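Long-range contacts in DNA damage response protein Rtt109, putative (Neosartorya fumigata, PDB 5ZB9), which probably transfers the acetyl group of acetyl-CoA to lysine side chains of histone H3: residues S121-R129 against A406-R414; L241-N249 against N330-R338. All coordinates share one frame; numbering follows the deposited sequence.

How the interactions relate
Leaving strand 86-96, the chain enters helix 111-127, whose last turns and exit, 121-129, form the first half of interaction 1. Beyond strand 133-140, parallel to 86-96, it reaches the short helix 241-244, and after strand 317-324 the segment 330-338 returns to 241-249, closing the smaller loop of interaction 2 and tying that helix to the loop after the strand. Residues 342-405 are not modelled; segment 406-414 then closes interaction 1, tying the end of helix 111-127 to the segment leading into strand 417-419. Interaction 2 is thus nested inside the loop of interaction 1. Their centres lie about 22 Å apart and they do not touch; the loop between strands 317-324 and 417-419 supplies one segment to each.

Interaction 1. Residues S121-R129 against A406-R414; sequences SFLVQTHQR and AFFWPDTGR
Gly413 settles against the last turns of helix 111-127, and here the two segments pack closely. Its CA lies 3.5 Å from Thr126 OG1 and 3.8 Å from Phe122 CZ, so the backbone itself meets the helix. The Thr126 hydroxyl, placed between its own N and carbonyl carbon (chi1 62°), turns back to donate to Phe122 O, 3.1 Å from OG1. That carbonyl also accepts from Thr126 N, which reaches it from the opposite face of its plane.

Helix 111-127 belongs to a beta-alpha-beta crossover between the parallel strands 86-96 and 133-140 of the acetyltransferase sheet, and 406-414 runs along its C-terminal end. His127 and Trp409 meet obliquely, His127 ND1 lying 3.9 Å from Trp409 NE1; the indole N-H instead makes a weak hydrogen bond to Glu53. Arg129 lies alongside Phe408 O, 3.7 Å from its CD, and its CG packs on Pro410. Phe407 CE1 sits over one face of the guanidinium, the guanidinium and ring planes 18° apart, while NH2 of Arg129 bonds to Thr83 O and Thr87 OG1.

The solvent side is looser: exposed Thr412 adds a methyl, CG2 3.7 Å from Thr126 CB, and the Phe408 side chain is exposed and poorly ordered.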
loop_
_atom_site.group_PDB
_atom_site.type_symbol
_atom_site.label_atom_id
_atom_site.label_comp_id
_atom_site.label_asym_id
_atom_site.label_seq_id
_atom_site.Cartn_x
_atom_site.Cartn_y
_atom_site.Cartn_z
ATOM N N SER A 121 7.064 -3.871 -5.911
ATOM C CA SER A 121 8.017 -4.973 -6.034
ATOM C C SER A 121 9.361 -4.609 -5.423
ATOM O O SER A 121 9.940 -5.370 -4.648
ATOM C CB SER A 121 8.222 -5.355 -7.502
ATOM O OG SER A 121 7.704 -6.642 -7.766
ATOM N N PHE A 122 9.844 -3.427 -5.786
ATOM C CA PHE A 122 11.106 -2.912 -5.282
ATOM C C PHE A 122 11.118 -2.831 -3.762
ATOM O O PHE A 122 12.067 -3.283 -3.125
ATOM C CB PHE A 122 11.380 -1.537 -5.889
ATOM C CG PHE A 122 12.564 -0.840 -5.299
ATOM C CD1 PHE A 122 13.851 -1.228 -5.634
ATOM C CD2 PHE A 122 12.397 0.213 -4.423
ATOM C CE1 PHE A 122 14.945 -0.586 -5.097
ATOM C CE2 PHE A 122 13.491 0.857 -3.886
ATOM C CZ PHE A 122 14.765 0.454 -4.227
ATOM N N LEU A 123 10.060 -2.270 -3.179
ATOM C CA LEU A 123 10.015 -2.084 -1.732
ATOM C C LEU A 123 9.892 -3.426 -1.008
ATOM O O LEU A 123 10.393 -3.581 0.105
ATOM C CB LEU A 123 8.861 -1.153 -1.343
ATOM C CG LEU A 123 8.945 0.272 -1.912
ATOM C CD1 LEU A 123 7.661 1.057 -1.657
ATOM C CD2 LEU A 123 10.161 1.027 -1.365
ATOM N N VAL A 124 9.234 -4.398 -1.638
ATOM C CA VAL A 124 9.125 -5.728 -1.049
ATOM C C VAL A 124 10.484 -6.428 -1.011
ATOM O O VAL A 124 10.867 -6.985 0.019
ATOM C CB VAL A 124 8.128 -6.612 -1.816
ATOM C CG1 VAL A 124 8.260 -8.061 -1.375
ATOM C CG2 VAL A 124 6.704 -6.110 -1.608
ATOM N N GLN A 125 11.211 -6.389 -2.128
ATOM C CA GLN A 125 12.540 -6.999 -2.206
ATOM C C GLN A 125 13.488 -6.440 -1.154
ATOM O O GLN A 125 14.277 -7.177 -0.575
ATOM C CB GLN A 125 13.157 -6.801 -3.595
ATOM C CG GLN A 125 12.353 -7.428 -4.733
ATOM C CD GLN A 125 12.866 -7.023 -6.111
ATOM O OE1 GLN A 125 14.042 -6.688 -6.275
ATOM N NE2 GLN A 125 11.981 -7.045 -7.104
ATOM N N THR A 126 13.396 -5.140 -0.897
ATOM C CA THR A 126 14.373 -4.472 -0.045
ATOM C C THR A 126 13.960 -4.362 1.417
ATOM O O THR A 126 14.738 -3.885 2.233
ATOM C CB THR A 126 14.676 -3.045 -0.554
ATOM O OG1 THR A 126 13.484 -2.259 -0.511
ATOM C CG2 THR A 126 15.193 -3.071 -1.979
ATOM N N HIS A 127 12.749 -4.783 1.762
ATOM C CA HIS A 127 12.299 -4.664 3.148
ATOM C C HIS A 127 11.907 -6.008 3.718
ATOM O O HIS A 127 11.602 -6.132 4.905
ATOM C CB HIS A 127 11.142 -3.668 3.254
ATOM C CG HIS A 127 11.561 -2.265 2.970
ATOM N ND1 HIS A 127 11.888 -1.371 3.965
ATOM C CD2 HIS A 127 11.774 -1.621 1.800
ATOM C CE1 HIS A 127 12.254 -0.225 3.419
ATOM N NE2 HIS A 127 12.193 -0.350 2.107
ATOM N N GLN A 128 11.931 -7.011 2.856
ATOM C CA GLN A 128 11.762 -8.395 3.263
ATOM C C GLN A 128 12.831 -8.799 4.281
ATOM O O GLN A 128 14.017 -8.695 4.009
ATOM C CB GLN A 128 11.822 -9.305 2.036
ATOM C CG GLN A 128 11.612 -10.768 2.339
ATOM C CD GLN A 128 10.233 -11.039 2.881
ATOM O OE1 GLN A 128 10.025 -11.072 4.098
ATOM N NE2 GLN A 128 9.273 -11.236 1.979
ATOM N N ARG A 129 12.406 -9.243 5.456
ATOM C CA ARG A 129 13.330 -9.751 6.465
ATOM C C ARG A 129 13.193 -11.262 6.555
ATOM O O ARG A 129 12.096 -11.790 6.385
ATOM C CB ARG A 129 13.058 -9.125 7.830
ATOM C CG ARG A 129 13.570 -7.712 7.995
ATOM C CD ARG A 129 13.217 -7.194 9.375
ATOM N NE ARG A 129 11.816 -6.809 9.457
ATOM C CZ ARG A 129 11.093 -6.823 10.572
ATOM N NH1 ARG A 129 11.630 -7.229 11.714
ATOM N NH2 ARG A 129 9.822 -6.437 10.542
ATOM N N ALA A 406 14.802 -2.347 19.956
ATOM C CA ALA A 406 14.644 -1.953 18.559
ATOM C C ALA A 406 15.336 -2.947 17.629
ATOM O O ALA A 406 16.564 -2.956 17.524
ATOM C CB ALA A 406 15.189 -0.547 18.336
ATOM N N PHE A 407 14.533 -3.781 16.965
ATOM C CA PHE A 407 14.998 -4.767 15.983
ATOM C C PHE A 407 15.773 -4.127 14.820
ATOM O O PHE A 407 15.827 -2.900 14.699
ATOM C CB PHE A 407 13.800 -5.545 15.434
ATOM C CG PHE A 407 12.723 -4.656 14.878
ATOM C CD1 PHE A 407 12.770 -4.229 13.556
ATOM C CD2 PHE A 407 11.688 -4.211 15.686
ATOM C CE1 PHE A 407 11.796 -3.392 13.044
ATOM C CE2 PHE A 407 10.710 -3.372 15.182
ATOM C CZ PHE A 407 10.766 -2.962 13.857
ATOM N N PHE A 408 16.351 -4.957 13.951
ATOM C CA PHE A 408 17.178 -4.447 12.856
ATOM C C PHE A 408 16.378 -4.134 11.588
ATOM O O PHE A 408 15.714 -5.002 11.015
ATOM C CB PHE A 408 18.301 -5.433 12.521
ATOM C CG PHE A 408 19.224 -4.952 11.430
ATOM C CD1 PHE A 408 19.982 -3.800 11.603
ATOM C CD2 PHE A 408 19.333 -5.648 10.233
ATOM C CE1 PHE A 408 20.832 -3.349 10.600
ATOM C CE2 PHE A 408 20.181 -5.202 9.227
ATOM C CZ PHE A 408 20.930 -4.051 9.412
ATOM N N TRP A 409 16.462 -2.882 11.154
ATOM C CA TRP A 409 15.764 -2.417 9.963
ATOM C C TRP A 409 16.760 -2.152 8.832
ATOM O O TRP A 409 17.409 -1.103 8.799
ATOM C CB TRP A 409 14.968 -1.155 10.286
ATOM C CG TRP A 409 14.094 -0.653 9.177
ATOM C CD1 TRP A 409 14.484 -0.275 7.920
ATOM C CD2 TRP A 409 12.679 -0.439 9.237
ATOM N NE1 TRP A 409 13.395 0.145 7.191
ATOM C CE2 TRP A 409 12.275 0.053 7.978
ATOM C CE3 TRP A 409 11.712 -0.625 10.232
ATOM C CZ2 TRP A 409 10.941 0.361 7.688
ATOM C CZ3 TRP A 409 10.389 -0.313 9.941
ATOM C CH2 TRP A 409 10.019 0.174 8.681
ATOM N N PRO A 410 16.874 -3.103 7.893
ATOM C CA PRO A 410 17.813 -2.988 6.767
ATOM C C PRO A 410 17.494 -1.800 5.860
ATOM O O PRO A 410 16.345 -1.642 5.433
ATOM C CB PRO A 410 17.625 -4.311 6.008
ATOM C CG PRO A 410 16.942 -5.236 6.983
ATOM C CD PRO A 410 16.093 -4.352 7.838
ATOM N N ASP A 411 18.495 -0.975 5.566
ATOM C CA ASP A 411 18.274 0.150 4.663
ATOM C C ASP A 411 18.949 -0.069 3.306
ATOM O O ASP A 411 20.082 0.359 3.064
ATOM C CB ASP A 411 18.738 1.464 5.310
ATOM C CG ASP A 411 20.221 1.480 5.642
ATOM O OD1 ASP A 411 20.818 0.390 5.789
ATOM O OD2 ASP A 411 20.783 2.591 5.751
ATOM N N THR A 412 18.230 -0.746 2.415
ATOM C CA THR A 412 18.723 -0.997 1.065
ATOM C C THR A 412 17.786 -0.424 0.001
ATOM O O THR A 412 18.165 -0.297 -1.173
ATOM C CB THR A 412 18.919 -2.499 0.810
ATOM O OG1 THR A 412 18.983 -2.736 -0.604
ATOM C CG2 THR A 412 17.768 -3.296 1.414
ATOM N N GLY A 413 16.569 -0.075 0.414
ATOM C CA GLY A 413 15.609 0.512 -0.502
ATOM C C GLY A 413 15.351 1.977 -0.221
ATOM O O GLY A 413 14.230 2.457 -0.355
ATOM N N ARG A 414 16.396 2.688 0.182
ATOM C CA ARG A 414 16.284 4.115 0.435
ATOM C C ARG A 414 16.209 4.871 -0.885
ATOM O O ARG A 414 16.667 4.391 -1.924
ATOM C CB ARG A 414 17.456 4.595 1.285
ATOM C CG ARG A 414 17.425 4.027 2.695
ATOM C CD ARG A 414 18.602 4.496 3.534
ATOM N NE ARG A 414 19.799 3.699 3.289
ATOM C CZ ARG A 414 20.976 4.202 2.932
ATOM N NH1 ARG A 414 21.123 5.513 2.781
ATOM N NH2 ARG A 414 22.010 3.393 2.729
#

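Interaction 2. Residues L241-N249 against N330-R338; sequences LHQLCDNPN and NSVQMTSSR
Asn330 opens the contact by laying its CB 3.6 Å from Gln243 OE1, an oxygen that accepts a hydrogen bond from Asn324 at the end of strand 317-324. Further on, Gln333 extends its chain past the C-terminal end of helix 241-244. Its OE1 meets the His242 ring at the edge, 3.2 Å from CD2, with amide and imidazole nearly coplanar, and the same oxygen touches CG of Pro248, whose side chain comes from the opposite direction.

Met334 is the buried centre. Its backbone N donates a hydrogen bond to His242 O at 3.2 Å. The side chain starts anti to its N (chi1 175°) and then bends twice, which brings CG and CE against the carbonyl oxygens of Leu244 and Gln243. Met334 O in turn receives a CA-H...O contact from Asp246 CA at 3.1 Å.

Ser336 CB rests on the Asp246 carboxylate, while its OG accepts from Arg338 N and sits over the centre of the guanidinium face. Arg338 then grips Asp246 end-on: NH1 reaches OD1 at 2.7 Å and NH2 reaches OD2 at 2.8 Å, both through syn lone pairs, and NE pairs with Glu45. Together with the Met334 N to His242 O bond, a bidentate arginine-carboxylate salt bridge braced by an ST turn joins the exit of the one-turn helix 241-244 to the loop that follows strand 317-324.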
loop_
_atom_site.group_PDB
_atom_site.type_symbol
_atom_site.label_atom_id
_atom_site.label_comp_id
_atom_site.label_asym_id
_atom_site.label_seq_id
_atom_site.Cartn_x
_atom_site.Cartn_y
_atom_site.Cartn_z
ATOM N N LEU A 241 -7.081 -12.882 9.040
ATOM C CA LEU A 241 -6.996 -12.621 10.479
ATOM C C LEU A 241 -5.877 -13.363 11.214
ATOM O O LEU A 241 -5.119 -12.760 11.969
ATOM C CB LEU A 241 -8.331 -12.967 11.133
ATOM C CG LEU A 241 -8.358 -12.934 12.658
ATOM C CD1 LEU A 241 -8.098 -11.522 13.189
ATOM C CD2 LEU A 241 -9.683 -13.467 13.142
ATOM N N HIS A 242 -5.771 -14.667 10.992
ATOM C CA HIS A 242 -4.826 -15.479 11.746
ATOM C C HIS A 242 -3.376 -15.247 11.355
ATOM O O HIS A 242 -2.474 -15.586 12.116
ATOM C CB HIS A 242 -5.196 -16.955 11.611
ATOM C CG HIS A 242 -6.502 -17.284 12.262
ATOM N ND1 HIS A 242 -7.698 -17.280 11.577
ATOM C CD2 HIS A 242 -6.807 -17.554 13.553
ATOM C CE1 HIS A 242 -8.682 -17.568 12.413
ATOM N NE2 HIS A 242 -8.169 -17.735 13.618
ATOM N N GLN A 243 -3.143 -14.646 10.192
ATOM C CA GLN A 243 -1.775 -14.327 9.783
ATOM C C GLN A 243 -1.335 -12.959 10.298
ATOM O O GLN A 243 -0.146 -12.693 10.445
ATOM C CB GLN A 243 -1.638 -14.379 8.266
ATOM C CG GLN A 243 -1.938 -15.736 7.657
ATOM C CD GLN A 243 -1.453 -15.837 6.223
ATOM O OE1 GLN A 243 -0.248 -15.916 5.968
ATOM N NE2 GLN A 243 -2.388 -15.827 5.275
ATOM N N LEU A 244 -2.306 -12.101 10.584
ATOM C CA LEU A 244 -2.033 -10.738 11.018
ATOM C C LEU A 244 -2.120 -10.563 12.530
ATOM O O LEU A 244 -1.463 -9.693 13.094
ATOM C CB LEU A 244 -3.013 -9.780 10.347
ATOM C CG LEU A 244 -2.574 -9.063 9.077
ATOM C CD1 LEU A 244 -1.817 -9.997 8.144
ATOM C CD2 LEU A 244 -3.797 -8.466 8.392
ATOM N N CYS A 245 -2.946 -11.380 13.180
ATOM C CA CYS A 245 -3.202 -11.237 14.614
ATOM C C CYS A 245 -2.871 -12.487 15.418
ATOM O O CYS A 245 -3.283 -13.591 15.070
ATOM C CB CYS A 245 -4.660 -10.867 14.844
ATOM S SG CYS A 245 -5.129 -9.353 14.013
ATOM N N ASP A 246 -2.137 -12.298 16.507
ATOM C CA ASP A 246 -1.722 -13.402 17.366
ATOM C C ASP A 246 -2.876 -13.938 18.205
ATOM O O ASP A 246 -2.921 -15.124 18.529
ATOM C CB ASP A 246 -0.582 -12.959 18.280
ATOM C CG ASP A 246 -0.965 -11.772 19.148
ATOM O OD1 ASP A 246 -0.895 -10.620 18.654
ATOM O OD2 ASP A 246 -1.337 -11.991 20.325
ATOM N N ASN A 247 -3.806 -13.056 18.555
ATOM C CA ASN A 247 -4.956 -13.434 19.359
ATOM C C ASN A 247 -6.257 -13.087 18.658
ATOM O O ASN A 247 -6.791 -11.994 18.826
ATOM C CB ASN A 247 -4.895 -12.753 20.727
ATOM C CG ASN A 247 -6.066 -13.128 21.624
ATOM O OD1 ASN A 247 -6.834 -14.051 21.330
ATOM N ND2 ASN A 247 -6.205 -12.407 22.732
ATOM N N PRO A 248 -6.782 -14.034 17.875
ATOM C CA PRO A 248 -8.031 -13.881 17.118
ATOM C C PRO A 248 -9.256 -13.774 18.022
ATOM O O PRO A 248 -10.375 -13.580 17.530
ATOM C CB PRO A 248 -8.093 -15.160 16.278
ATOM C CG PRO A 248 -6.692 -15.676 16.266
ATOM C CD PRO A 248 -6.119 -15.314 17.585
ATOM N N ASN A 249 -9.043 -13.912 19.329
ATOM C CA ASN A 249 -10.138 -13.841 20.289
ATOM C C ASN A 249 -10.144 -12.526 21.052
ATOM O O ASN A 249 -11.046 -12.272 21.850
ATOM C CB ASN A 249 -10.070 -15.015 21.267
ATOM C CG ASN A 249 -10.668 -16.289 20.693
ATOM O OD1 ASN A 249 -10.788 -16.441 19.476
ATOM N ND2 ASN A 249 -11.051 -17.211 21.570
ATOM N N ASN A 330 1.498 -20.404 5.707
ATOM C CA ASN A 330 0.337 -19.596 6.072
ATOM C C ASN A 330 -0.489 -20.189 7.225
ATOM O O ASN A 330 -1.484 -19.597 7.643
ATOM C CB ASN A 330 -0.562 -19.365 4.850
ATOM C CG ASN A 330 -1.255 -20.627 4.382
ATOM O OD1 ASN A 330 -0.750 -21.736 4.558
ATOM N ND2 ASN A 330 -2.419 -20.462 3.770
ATOM N N SER A 331 -0.067 -21.341 7.744
ATOM C CA SER A 331 -0.744 -21.970 8.879
ATOM C C SER A 331 -0.125 -21.536 10.214
ATOM O O SER A 331 -0.746 -21.671 11.273
ATOM C CB SER A 331 -0.708 -23.499 8.752
ATOM O OG SER A 331 0.561 -24.023 9.111
ATOM N N VAL A 332 1.103 -21.026 10.156
ATOM C CA VAL A 332 1.772 -20.490 11.335
ATOM C C VAL A 332 1.130 -19.169 11.746
ATOM O O VAL A 332 1.253 -18.167 11.043
ATOM C CB VAL A 332 3.283 -20.268 11.092
ATOM C CG1 VAL A 332 3.942 -19.683 12.333
ATOM C CG2 VAL A 332 3.957 -21.569 10.687
ATOM N N GLN A 333 0.444 -19.171 12.886
ATOM C CA GLN A 333 -0.240 -17.976 13.374
ATOM C C GLN A 333 0.759 -16.876 13.731
ATOM O O GLN A 333 1.879 -17.158 14.163
ATOM C CB GLN A 333 -1.122 -18.315 14.586
ATOM C CG GLN A 333 -1.914 -17.127 15.130
ATOM C CD GLN A 333 -3.128 -17.541 15.945
ATOM O OE1 GLN A 333 -4.252 -17.571 15.433
ATOM N NE2 GLN A 333 -2.909 -17.851 17.222
ATOM N N MET A 334 0.350 -15.625 13.518
ATOM C CA MET A 334 1.126 -14.455 13.920
ATOM C C MET A 334 1.466 -14.520 15.412
ATOM O O MET A 334 0.681 -15.038 16.208
ATOM C CB MET A 334 0.345 -13.173 13.591
ATOM C CG MET A 334 0.980 -11.861 14.068
ATOM S SD MET A 334 2.660 -11.549 13.468
ATOM C CE MET A 334 2.407 -11.303 11.712
ATOM N N THR A 335 2.643 -14.021 15.786
ATOM C CA THR A 335 3.038 -13.996 17.191
ATOM C C THR A 335 3.111 -12.556 17.720
ATOM O O THR A 335 3.343 -11.611 16.965
ATOM C CB THR A 335 4.395 -14.719 17.420
ATOM O OG1 THR A 335 5.442 -14.040 16.717
ATOM C CG2 THR A 335 4.323 -16.165 16.936
ATOM N N SER A 336 2.896 -12.407 19.025
ATOM C CA SER A 336 2.832 -11.099 19.678
ATOM C C SER A 336 4.206 -10.584 20.139
ATOM O O SER A 336 5.029 -11.350 20.648
ATOM C CB SER A 336 1.872 -11.175 20.874
ATOM O OG SER A 336 1.832 -9.961 21.602
ATOM N N SER A 337 4.445 -9.285 19.957
ATOM C CA SER A 337 5.654 -8.640 20.470
ATOM C C SER A 337 5.309 -7.671 21.607
ATOM O O SER A 337 6.156 -6.893 22.050
ATOM C CB SER A 337 6.408 -7.903 19.350
ATOM O OG SER A 337 5.685 -6.777 18.865
ATOM N N ARG A 338 4.062 -7.733 22.073
ATOM C CA ARG A 338 3.579 -6.860 23.144
ATOM C C ARG A 338 4.194 -7.202 24.498
ATOM O O ARG A 338 4.558 -8.354 24.756
ATOM C CB ARG A 338 2.050 -6.938 23.259
ATOM C CG ARG A 338 1.288 -6.521 22.013
ATOM C CD ARG A 338 -0.216 -6.522 22.244
ATOM N NE ARG A 338 -0.737 -7.846 22.598
ATOM C CZ ARG A 338 -1.104 -8.780 21.719
ATOM N NH1 ARG A 338 -1.001 -8.558 20.413
ATOM N NH2 ARG A 338 -1.572 -9.945 22.153
#